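DNA-(apurinic or apyrimidinic site) lyase (Xenopus laevis, PDB 6WCD) acts in DNA base excision repair as a weak apurinic/apyrimidinic endonuclease and a 3'-5' exonuclease, here as its catalytic domain. Local coordinates at residues 213-218 with 236-241. Numbering follows the deposited sequence.
Sequences QFLGDP and SGLFYD
In this AP/ExoA-family nuclease domain, the chain leaving helix 206-214 meets the short strand 239-241, which pairs antiparallel with strand 269-278 in a mixed sheet. Helical geometry ends at Phe214; Leu215 (phi/psi -96/143°) and Gly216 (-95/166°) are extended, and the end-to-end directions of 213-218 and 236-241 differ by 70°. A single beta bridge pairs Leu215 with Phe239 (CA-CA 4.9 Å): Gly216 N donates to Phe239 O at 2.8 Å, nearly linear at 168°, while Leu215 CA approaches the same Phe239 O at 3.3 Å. The nearest CA atoms, of Gly216 and Gly237, lie 4.1 Å apart; a CB on either glycine would clash, against Gly237 O or Phe214 O respectively.

Phe239, an extended residue in rotamer m, has the most area covered. Its ring lies nearly parallel to that of Phe214 (chi1 t), with planes at 18° but slid apart, centroids 5.0 Å apart and Phe214 CZ 3.6 Å from Phe239 CD1. Both rings reach Ile180 of strand 177-181, and Phe214 also stacks on Trp210. Tyr240, also m, presents a ring face to Pro218, whose CD sits 4.2 Å from the ring centroid in a CH-pi contact; the Tyr240 hydroxyl hydrogen-bonds to Glu283. Leu215 (mt) brings CD2 to 4.2 Å from Phe239 CB.

Two waters complete the backbone pairing: one links Phe214 O (2.8 Å) to Leu238 N (2.9 Å), the other Gly216 O (2.7 Å) to Asp241 N (2.9 Å). These backbone groups are thus satisfied without continuous strand pairing, while ring packing buries apolar surface.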
ATOM      1  N   GLN A 213      11.674  13.953   5.600  1.00 22.34           N
ATOM      2  CA  GLN A 213      12.133  13.503   6.909  1.00 23.64           C
ATOM      3  C   GLN A 213      11.777  12.059   7.194  1.00 24.62           C
ATOM      4  O   GLN A 213      12.432  11.435   8.048  1.00 27.63           O
ATOM      5  CB  GLN A 213      11.607  14.421   8.028  1.00 23.92           C
ATOM      6  CG  GLN A 213      10.118  14.542   8.105  1.00 25.51           C
ATOM      7  CD  GLN A 213       9.477  13.413   8.890  1.00 24.74           C
ATOM      8  OE1 GLN A 213       9.946  13.020   9.968  1.00 29.08           O
ATOM      9  NE2 GLN A 213       8.396  12.914   8.370  1.00 22.81           N
ATOM     10  N   PHE A 214      10.803  11.492   6.483  1.00 19.99           N
ATOM     11  CA  PHE A 214      10.426  10.105   6.704  1.00 20.93           C
ATOM     12  C   PHE A 214      11.429   9.161   6.042  1.00 20.57           C
ATOM     13  O   PHE A 214      11.733   8.067   6.577  1.00 21.18           O
ATOM     14  CB  PHE A 214       9.007   9.869   6.144  1.00 20.66           C
ATOM     15  CG  PHE A 214       8.466   8.523   6.427  1.00 19.53           C
ATOM     16  CD1 PHE A 214       8.272   8.091   7.732  1.00 17.41           C
ATOM     17  CD2 PHE A 214       8.124   7.696   5.404  1.00 21.44           C
ATOM     18  CE1 PHE A 214       7.787   6.855   8.011  1.00 19.66           C
ATOM     19  CE2 PHE A 214       7.613   6.432   5.677  1.00 26.63           C
ATOM     20  CZ  PHE A 214       7.443   6.039   6.979  1.00 20.27           C
ATOM     21  N   LEU A 215      11.987   9.585   4.916  1.00 22.01           N
ATOM     22  CA  LEU A 215      12.911   8.763   4.138  1.00 20.27           C
ATOM     23  C   LEU A 215      14.345   9.101   4.489  1.00 24.49           C
ATOM     24  O   LEU A 215      14.687  10.260   4.718  1.00 25.74           O
ATOM     25  CB  LEU A 215      12.699   8.962   2.639  1.00 19.29           C
ATOM     26  CG  LEU A 215      11.323   8.594   2.113  1.00 22.05           C
ATOM     27  CD1 LEU A 215      11.237   8.882   0.639  1.00 29.12           C
ATOM     28  CD2 LEU A 215      11.029   7.144   2.355  1.00 22.01           C
ATOM     29  N   GLY A 216      15.180   8.078   4.503  1.00 21.70           N
ATOM     30  CA  GLY A 216      16.593   8.267   4.593  1.00 22.97           C
ATOM     31  C   GLY A 216      17.247   8.273   3.235  1.00 29.47           C
ATOM     32  O   GLY A 216      16.678   7.899   2.222  1.00 27.76           O
ATOM     33  N   ASP A 217      18.480   8.724   3.201  1.00 28.55           N
ATOM     34  CA  ASP A 217      19.241   8.710   1.970  1.00 30.03           C
ATOM     35  C   ASP A 217      20.292   7.616   2.039  1.00 38.15           C
ATOM     36  O   ASP A 217      21.160   7.651   2.929  1.00 48.39           O
ATOM     37  CB  ASP A 217      19.896  10.073   1.743  1.00 56.13           C
ATOM     38  CG  ASP A 217      20.197  10.327   0.286  1.00 74.71           C
ATOM     39  OD1 ASP A 217      20.881   9.482  -0.338  1.00 74.26           O
ATOM     40  OD2 ASP A 217      19.726  11.361  -0.239  1.00 83.06           O
ATOM     41  N   PRO A 218      20.269   6.633   1.137  1.00 35.04           N
ATOM     42  CA  PRO A 218      21.413   5.710   1.083  1.00 40.22           C
ATOM     43  C   PRO A 218      22.713   6.411   0.654  1.00 48.18           C
ATOM     44  O   PRO A 218      23.725   5.715   0.547  1.00 61.58           O
ATOM     45  CB  PRO A 218      20.990   4.655   0.054  1.00 36.58           C
ATOM     46  CG  PRO A 218      19.899   5.283  -0.764  1.00 45.54           C
ATOM     47  CD  PRO A 218      19.233   6.329   0.123  1.00 44.71           C
ATOM     48  N   SER A 236      17.996  11.011   7.433  1.00 74.82           N
ATOM     49  CA  SER A 236      17.766  10.827   8.856  1.00 70.57           C
ATOM     50  C   SER A 236      16.671   9.782   9.080  1.00 50.53           C
ATOM     51  O   SER A 236      16.595   9.140  10.089  1.00 44.11           O
ATOM     52  CB  SER A 236      17.353  12.152   9.481  1.00 69.13           C
ATOM     53  OG  SER A 236      16.693  11.973  10.717  1.00 67.76           O
ATOM     54  N   GLY A 237      15.720   9.640   8.129  1.00 39.38           N
ATOM     55  CA  GLY A 237      14.608   8.722   8.142  1.00 27.30           C
ATOM     56  C   GLY A 237      15.051   7.268   8.208  1.00 26.17           C
ATOM     57  O   GLY A 237      16.163   6.888   7.844  1.00 26.41           O
ATOM     58  N   LEU A 238      14.111   6.446   8.628  1.00 21.95           N
ATOM     59  CA  LEU A 238      14.332   5.039   8.888  1.00 20.30           C
ATOM     60  C   LEU A 238      13.962   4.163   7.700  1.00 22.35           C
ATOM     61  O   LEU A 238      14.233   2.947   7.736  1.00 21.42           O
ATOM     62  CB  LEU A 238      13.511   4.605  10.090  1.00 20.60           C
ATOM     63  CG  LEU A 238      13.865   5.377  11.373  1.00 26.01           C
ATOM     64  CD1 LEU A 238      12.854   5.026  12.445  1.00 25.16           C
ATOM     65  CD2 LEU A 238      15.269   5.042  11.810  1.00 33.46           C
ATOM     66  N   PHE A 239      13.366   4.731   6.669  1.00 18.32           N
ATOM     67  CA  PHE A 239      12.863   4.011   5.495  1.00 17.17           C
ATOM     68  C   PHE A 239      13.579   4.463   4.243  1.00 19.03           C
ATOM     69  O   PHE A 239      13.942   5.627   4.103  1.00 20.61           O
ATOM     70  CB  PHE A 239      11.350   4.225   5.380  1.00 16.59           C
ATOM     71  CG  PHE A 239      10.570   3.486   6.422  1.00 16.39           C
ATOM     72  CD1 PHE A 239      10.343   4.028   7.690  1.00 21.89           C
ATOM     73  CD2 PHE A 239      10.154   2.217   6.187  1.00 17.12           C
ATOM     74  CE1 PHE A 239       9.663   3.245   8.682  1.00 20.28           C
ATOM     75  CE2 PHE A 239       9.475   1.472   7.141  1.00 18.50           C
ATOM     76  CZ  PHE A 239       9.274   1.981   8.404  1.00 19.45           C
ATOM     77  N   TYR A 240      13.808   3.538   3.308  1.00 17.78           N
ATOM     78  CA  TYR A 240      14.347   3.867   2.010  1.00 18.29           C
ATOM     79  C   TYR A 240      13.260   3.686   0.936  1.00 16.71           C
ATOM     80  O   TYR A 240      12.491   2.722   0.966  1.00 16.48           O
ATOM     81  CB  TYR A 240      15.509   2.952   1.620  1.00 17.96           C
ATOM     82  CG  TYR A 240      16.826   3.161   2.292  1.00 19.99           C
ATOM     83  CD1 TYR A 240      17.127   4.344   2.942  1.00 23.56           C
ATOM     84  CD2 TYR A 240      17.809   2.176   2.211  1.00 22.59           C
ATOM     85  CE1 TYR A 240      18.346   4.533   3.533  1.00 26.87           C
ATOM     86  CE2 TYR A 240      19.044   2.360   2.788  1.00 26.95           C
ATOM     87  CZ  TYR A 240      19.311   3.540   3.450  1.00 27.62           C
ATOM     88  OH  TYR A 240      20.536   3.734   4.040  1.00 30.28           O
ATOM     89  N   ASP A 241      13.294   4.579  -0.040  1.00 16.92           N
ATOM     90  CA  ASP A 241      12.571   4.463  -1.313  1.00 16.64           C
ATOM     91  C   ASP A 241      13.277   3.418  -2.171  1.00 17.96           C
ATOM     92  O   ASP A 241      14.353   3.677  -2.727  1.00 17.42           O
ATOM     93  CB  ASP A 241      12.581   5.838  -1.963  1.00 16.07           C
ATOM     94  CG  ASP A 241      11.831   5.920  -3.282  1.00 20.53           C
ATOM     95  OD1 ASP A 241      11.462   4.897  -3.887  1.00 19.08           O
ATOM     96  OD2 ASP A 241      11.647   7.068  -3.752  1.00 19.03           O
TER
HETATM   97  O   HOH W   1      11.490   7.398   9.260  1.00 27.58           O
HETATM   98  O   HOH W   2      15.215   6.770   0.204  1.00 23.64           O